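PDB 2P25: glyoxalase family protein, which is of unknown function but belongs to the glyoxalase/bleomycin resistance protein/dioxygenase superfamily, whose members are built from paired beta-alpha-beta-beta-beta modules. Local coordinates for residues S14-T19 with N41-D46; N21-K26 with L54-S59. One frame throughout, in Å; residues are numbered along the deposited sequence.

Interaction 1: residues S14-T19 with N41-D46; sequences SNYQAT and NDIKLD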
loop_
_atom_site.group_PDB
_atom_site.type_symbol
_atom_site.label_atom_id
_atom_site.label_comp_id
_atom_site.label_asym_id
_atom_site.label_seq_id
_atom_site.Cartn_x
_atom_site.Cartn_y
_atom_site.Cartn_z
ATOM N N SER A 14 -7.947 12.203 -6.239
ATOM C CA SER A 14 -8.508 13.573 -6.291
ATOM C C SER A 14 -9.841 13.695 -7.018
ATOM O O SER A 14 -10.637 14.590 -6.718
ATOM C CB SER A 14 -7.529 14.545 -6.965
ATOM O OG SER A 14 -7.352 14.165 -8.318
ATOM N N ASN A 15 -10.085 12.825 -7.987
ATOM C CA ASN A 15 -11.198 13.040 -8.906
ATOM C C ASN A 15 -11.971 11.761 -9.172
ATOM O O ASN A 15 -11.390 10.732 -9.522
ATOM C CB ASN A 15 -10.634 13.611 -10.217
ATOM C CG ASN A 15 -11.718 13.886 -11.267
ATOM O OD1 ASN A 15 -12.123 12.998 -12.041
ATOM N ND2 ASN A 15 -12.178 15.121 -11.300
ATOM N N TYR A 16 -13.298 11.843 -9.052
ATOM C CA TYR A 16 -14.128 10.650 -9.139
ATOM C C TYR A 16 -14.095 10.013 -10.541
ATOM O O TYR A 16 -13.844 8.815 -10.672
ATOM C CB TYR A 16 -15.574 10.979 -8.752
ATOM C CG TYR A 16 -16.537 9.818 -8.883
ATOM C CD1 TYR A 16 -16.648 8.858 -7.867
ATOM C CD2 TYR A 16 -17.371 9.705 -9.999
ATOM C CE1 TYR A 16 -17.570 7.814 -7.971
ATOM C CE2 TYR A 16 -18.266 8.656 -10.120
ATOM C CZ TYR A 16 -18.367 7.723 -9.106
ATOM O OH TYR A 16 -19.280 6.691 -9.208
ATOM N N GLN A 17 -14.343 10.804 -11.587
ATOM C CA GLN A 17 -14.388 10.197 -12.934
ATOM C C GLN A 17 -13.024 9.624 -13.352
ATOM O O GLN A 17 -12.949 8.563 -13.983
ATOM C CB GLN A 17 -14.976 11.150 -13.994
ATOM C CG GLN A 17 -15.412 10.427 -15.296
ATOM C CD GLN A 17 -16.200 9.108 -15.051
ATOM O OE1 GLN A 17 -17.246 9.084 -14.370
ATOM N NE2 GLN A 17 -15.680 8.010 -15.602
ATOM N N ALA A 18 -11.943 10.308 -12.974
ATOM C CA ALA A 18 -10.572 9.825 -13.237
ATOM C C ALA A 18 -10.339 8.452 -12.590
ATOM O O ALA A 18 -9.725 7.559 -13.180
ATOM C CB ALA A 18 -9.570 10.821 -12.690
ATOM N N THR A 19 -10.852 8.304 -11.369
ATOM C CA THR A 19 -10.680 7.097 -10.556
ATOM C C THR A 19 -11.445 5.932 -11.203
ATOM O O THR A 19 -10.899 4.830 -11.369
ATOM C CB THR A 19 -11.148 7.328 -9.104
ATOM O OG1 THR A 19 -10.364 8.370 -8.499
ATOM C CG2 THR A 19 -10.979 6.053 -8.275
ATOM N N ASN A 41 -15.059 15.305 3.637
ATOM C CA ASN A 41 -16.263 15.103 2.904
ATOM C C ASN A 41 -15.707 14.474 1.622
ATOM O O ASN A 41 -14.962 15.093 0.838
ATOM C CB ASN A 41 -16.951 16.423 2.597
ATOM C CG ASN A 41 -16.067 17.384 1.799
ATOM O OD1 ASN A 41 -14.838 17.422 1.956
ATOM N ND2 ASN A 41 -16.699 18.163 0.932
ATOM N N ASP A 42 -16.006 13.206 1.447
ATOM C CA ASP A 42 -15.340 12.466 0.407
ATOM C C ASP A 42 -16.288 11.427 -0.128
ATOM O O ASP A 42 -17.468 11.388 0.256
ATOM C CB ASP A 42 -14.008 11.856 0.912
ATOM C CG ASP A 42 -14.176 10.908 2.105
ATOM O OD1 ASP A 42 -15.305 10.464 2.388
ATOM O OD2 ASP A 42 -13.157 10.587 2.762
ATOM N N ILE A 43 -15.777 10.637 -1.053
ATOM C CA ILE A 43 -16.433 9.442 -1.528
ATOM C C ILE A 43 -15.509 8.279 -1.178
ATOM O O ILE A 43 -14.297 8.376 -1.389
ATOM C CB ILE A 43 -16.677 9.484 -3.055
ATOM C CG1 ILE A 43 -17.621 10.641 -3.407
ATOM C CG2 ILE A 43 -17.256 8.137 -3.553
ATOM C CD1 ILE A 43 -17.767 10.892 -4.874
ATOM N N LYS A 44 -16.081 7.207 -0.616
ATOM C CA LYS A 44 -15.331 5.989 -0.316
ATOM C C LYS A 44 -15.753 4.909 -1.308
ATOM O O LYS A 44 -16.895 4.463 -1.307
ATOM C CB LYS A 44 -15.577 5.525 1.121
ATOM C CG LYS A 44 -14.623 4.455 1.615
ATOM C CD LYS A 44 -14.842 4.161 3.114
ATOM C CE LYS A 44 -13.998 2.976 3.552
ATOM N NZ LYS A 44 -14.455 1.723 2.894
ATOM N N LEU A 45 -14.825 4.513 -2.164
ATOM C CA LEU A 45 -15.074 3.543 -3.222
ATOM C C LEU A 45 -14.251 2.298 -2.936
ATOM O O LEU A 45 -13.001 2.380 -2.910
ATOM C CB LEU A 45 -14.692 4.190 -4.572
ATOM C CG LEU A 45 -14.848 3.407 -5.867
ATOM C CD1 LEU A 45 -16.336 3.004 -6.113
ATOM C CD2 LEU A 45 -14.260 4.162 -7.050
ATOM N N ASP A 46 -14.928 1.182 -2.636
ATOM C CA ASP A 46 -14.252 -0.119 -2.428
ATOM C C ASP A 46 -14.317 -0.963 -3.699
ATOM O O ASP A 46 -15.384 -1.179 -4.260
ATOM C CB ASP A 46 -14.856 -0.918 -1.268
ATOM C CG ASP A 46 -14.661 -0.241 0.089
ATOM O OD1 ASP A 46 -13.528 0.136 0.408
ATOM O OD2 ASP A 46 -15.635 -0.123 0.850
#

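Interaction 2: residues N21-K26 with L54-S59; sequences NFYVEK and LEIFIS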
loop_
_atom_site.group_PDB
_atom_site.type_symbol
_atom_site.label_atom_id
_atom_site.label_comp_id
_atom_site.label_asym_id
_atom_site.label_seq_id
_atom_site.Cartn_x
_atom_site.Cartn_y
_atom_site.Cartn_z
ATOM N N ASN A 21 -12.370 5.732 -14.406
ATOM C CA ASN A 21 -11.777 5.469 -15.721
ATOM C C ASN A 21 -10.523 4.603 -15.565
ATOM O O ASN A 21 -10.331 3.627 -16.297
ATOM C CB ASN A 21 -11.474 6.804 -16.393
ATOM C CG ASN A 21 -10.911 6.659 -17.786
ATOM O OD1 ASN A 21 -11.580 6.166 -18.709
ATOM N ND2 ASN A 21 -9.677 7.119 -17.959
ATOM N N PHE A 22 -9.706 4.918 -14.571
ATOM C CA PHE A 22 -8.422 4.235 -14.402
ATOM C C PHE A 22 -8.568 2.885 -13.697
ATOM O O PHE A 22 -8.208 1.840 -14.249
ATOM C CB PHE A 22 -7.449 5.147 -13.642
ATOM C CG PHE A 22 -6.048 4.596 -13.536
ATOM C CD1 PHE A 22 -5.082 4.892 -14.529
ATOM C CD2 PHE A 22 -5.676 3.825 -12.436
ATOM C CE1 PHE A 22 -3.754 4.394 -14.407
ATOM C CE2 PHE A 22 -4.356 3.327 -12.286
ATOM C CZ PHE A 22 -3.396 3.589 -13.303
ATOM N N TYR A 23 -9.075 2.891 -12.471
ATOM C CA TYR A 23 -9.105 1.652 -11.686
ATOM C C TYR A 23 -10.163 0.641 -12.110
ATOM O O TYR A 23 -9.921 -0.553 -12.108
ATOM C CB TYR A 23 -9.232 1.960 -10.193
ATOM C CG TYR A 23 -7.975 2.547 -9.616
ATOM C CD1 TYR A 23 -6.911 1.732 -9.267
ATOM C CD2 TYR A 23 -7.836 3.941 -9.430
ATOM C CE1 TYR A 23 -5.743 2.254 -8.740
ATOM C CE2 TYR A 23 -6.655 4.479 -8.902
ATOM C CZ TYR A 23 -5.623 3.627 -8.547
ATOM O OH TYR A 23 -4.445 4.097 -8.011
ATOM N N VAL A 24 -11.349 1.134 -12.443
ATOM C CA VAL A 24 -12.431 0.248 -12.819
ATOM C C VAL A 24 -12.340 -0.094 -14.302
ATOM O O VAL A 24 -12.278 -1.282 -14.660
ATOM C CB VAL A 24 -13.802 0.839 -12.431
ATOM C CG1 VAL A 24 -14.962 -0.075 -12.929
ATOM C CG2 VAL A 24 -13.879 1.050 -10.887
ATOM N N GLU A 25 -12.345 0.914 -15.170
ATOM C CA GLU A 25 -12.436 0.639 -16.606
ATOM C C GLU A 25 -11.167 0.036 -17.209
ATOM O O GLU A 25 -11.243 -0.901 -18.015
ATOM C CB GLU A 25 -12.937 1.875 -17.395
ATOM C CG GLU A 25 -14.369 2.336 -17.008
ATOM C CD GLU A 25 -15.438 1.250 -17.209
ATOM O OE1 GLU A 25 -15.326 0.459 -18.179
ATOM O OE2 GLU A 25 -16.392 1.189 -16.397
ATOM N N LYS A 26 -10.004 0.539 -16.813
ATOM C CA LYS A 26 -8.761 0.080 -17.388
ATOM C C LYS A 26 -8.119 -1.071 -16.646
ATOM O O LYS A 26 -7.797 -2.094 -17.251
ATOM C CB LYS A 26 -7.782 1.249 -17.577
ATOM C CG LYS A 26 -8.360 2.286 -18.498
ATOM C CD LYS A 26 -7.472 3.513 -18.638
ATOM C CE LYS A 26 -8.051 4.460 -19.681
ATOM N NZ LYS A 26 -7.230 5.716 -19.839
ATOM N N LEU A 54 -9.286 -2.984 -2.918
ATOM C CA LEU A 54 -8.677 -1.669 -2.977
ATOM C C LEU A 54 -9.708 -0.676 -2.479
ATOM O O LEU A 54 -10.837 -0.668 -2.967
ATOM C CB LEU A 54 -8.293 -1.377 -4.433
ATOM C CG LEU A 54 -7.074 -0.591 -4.816
ATOM C CD1 LEU A 54 -5.794 -1.285 -4.309
ATOM C CD2 LEU A 54 -7.098 -0.455 -6.330
ATOM N N GLU A 55 -9.355 0.118 -1.478
ATOM C CA GLU A 55 -10.238 1.139 -0.921
ATOM C C GLU A 55 -9.767 2.517 -1.342
ATOM O O GLU A 55 -8.649 2.902 -1.008
ATOM C CB GLU A 55 -10.169 1.034 0.576
ATOM C CG GLU A 55 -11.121 1.826 1.359
ATOM C CD GLU A 55 -11.215 1.262 2.759
ATOM O OE1 GLU A 55 -11.879 0.203 2.960
ATOM O OE2 GLU A 55 -10.598 1.862 3.643
ATOM N N ILE A 56 -10.613 3.265 -2.034
ATOM C CA ILE A 56 -10.186 4.559 -2.555
ATOM C C ILE A 56 -11.016 5.654 -1.924
ATOM O O ILE A 56 -12.257 5.596 -1.975
ATOM C CB ILE A 56 -10.278 4.624 -4.090
ATOM C CG1 ILE A 56 -9.619 3.377 -4.708
ATOM C CG2 ILE A 56 -9.661 5.936 -4.592
ATOM C CD1 ILE A 56 -9.530 3.389 -6.198
ATOM N N PHE A 57 -10.348 6.622 -1.315
ATOM C CA PHE A 57 -10.997 7.794 -0.739
ATOM C C PHE A 57 -10.793 8.925 -1.742
ATOM O O PHE A 57 -9.668 9.202 -2.109
ATOM C CB PHE A 57 -10.333 8.161 0.603
ATOM C CG PHE A 57 -10.563 7.124 1.676
ATOM C CD1 PHE A 57 -11.592 7.278 2.605
ATOM C CD2 PHE A 57 -9.749 6.003 1.744
ATOM C CE1 PHE A 57 -11.806 6.301 3.590
ATOM C CE2 PHE A 57 -9.965 5.019 2.705
ATOM C CZ PHE A 57 -10.978 5.176 3.637
ATOM N N ILE A 58 -11.884 9.545 -2.198
ATOM C CA ILE A 58 -11.808 10.526 -3.269
ATOM C C ILE A 58 -12.211 11.897 -2.733
ATOM O O ILE A 58 -13.314 12.071 -2.245
ATOM C CB ILE A 58 -12.746 10.144 -4.461
ATOM C CG1 ILE A 58 -12.461 8.707 -4.934
ATOM C CG2 ILE A 58 -12.585 11.117 -5.643
ATOM C CD1 ILE A 58 -13.527 8.127 -5.811
ATOM N N SER A 59 -11.334 12.875 -2.881
ATOM C CA SER A 59 -11.570 14.218 -2.319
ATOM C C SER A 59 -10.640 15.235 -2.968
ATOM O O SER A 59 -9.468 14.953 -3.202
ATOM C CB SER A 59 -11.347 14.212 -0.806
ATOM O OG SER A 59 -11.539 15.510 -0.238
#

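Interaction 1: residues S14-T19 with N41-D46
Tyr16 and Thr19 of helix 16-26 pack on Ile43 and Leu45 of strand 42-49. This is helix-on-sheet packing in a beta-alpha-beta-beta-beta module, the building unit of the glyoxalase superfamily. The contact across the segments is apolar and modest, with 171 Å² buried. Tyr16 and Ile43 cross at about a right angle, and Tyr16 CD1 lies 3.8 Å from Ile43 CD1. The methyl approaches the ring obliquely. Tyr16 CG stands anti to the backbone N (chi1 177°), which places CD1 of the ring near Ile43. One turn on, Thr19 and Leu45 meet tip to tip. Their methyls, Thr19 CG2 and Leu45 CD2, are 4.0 Å apart. Ile56 and Ile58 of strand 52-58 continue this apolar layer under Thr19 and Tyr16.

The polar bonds run within each segment or to residues outside both. Asn15 is the N-cap of the helix, and its OD1 accepts from Ala18 N at 2.9 Å, in the carbonyl plane. The hydroxyl of Tyr16 hydrogen-bonds Glu34 OE1 and Lys20 NZ. On the far side of the sheet, Lys44 NZ forms a salt bridge with Asp46 OD2 at 3.0 Å. Glu55 also pairs with Lys44, and Arg33 with Asp46. The carboxylates of Asp46 and Glu55 lie close together, and Lys44, bridged to both, probably offsets their like charge.

Thr19 uses its two branches differently. CG2 goes to the strand, while Thr19 OG1 donates to Asn15 O at 2.8 Å. Asn15 O also accepts from Thr19 N at 3.1 Å, and the two donors reach it from opposite faces of its plane.

Interaction 2: residues N21-K26 with L54-S59
Tyr23 reaches from helix 16-26 to Leu54 and Ile56 of strand 52-58. The helix lies against one face of the four-stranded mixed sheet of its module, and this contact is part of the buried layer between them. The tight part is the tyrosine ring. Ile56 CD1 sits over one face of the Tyr23 ring, 4.0 Å from its centroid and 23° off the normal, in a CH-pi contact. Ile56 CD1 is offset toward the rim, 3.7 Å from Tyr23 CD2. Phe22 CD2 covers the opposite face, 3.6 Å above the plane and over its centre. The ring thus lies between an isoleucine methyl and a phenylalanine edge. Leu54 crosses the tyrosine at about a right angle, and its CD2 comes obliquely to Tyr23 CD1 at 3.7 Å. Tyr23 CG lies anti to the carbonyl carbon (chi1 -71°), and this directs the ring to the strand. Ile11 and Leu47 of the two flanking strands also touch Tyr23.

The rest of the helix segment is looser. Glu25 is exposed and makes no contact with the strand segment. Lys26 N makes two weak bonds, to Asn21 O and Phe22 O, in a wider pi-type turn. On the other side of the strand, Phe57 makes a cation-pi contact with Arg75 of the second subunit.

Between the two segments the contact is carbon against carbon, 120 Å² in all. The polar atom of the side chain, Tyr23 OH, hydrogen-bonds Asp116 OD2. This implies an apolar contact in which the ring is probably held by packing on both faces and by the hydroxyl bond to Asp116.

Overall arrangement
From the N terminus, strand 6-13 leads into helix 16-26. The start of this helix is used by interaction 1 and its end by interaction 2. The chain then runs through strand 30-37 to strand 42-49, where interaction 1 closes a loop with 21 residues between its segments. Strand 52-58 follows, and interaction 2 closes a second loop, with 27 between. The segments alternate along the chain, so the loops cross rather than nest. Their centres are 7 Å apart. The two strands are antiparallel neighbours, joined by backbone hydrogen bonds, Ile56 N to Leu45 O and Ile58 N to Ile43 O. Together the contacts fasten one helix across two adjoining strands of the same sheet.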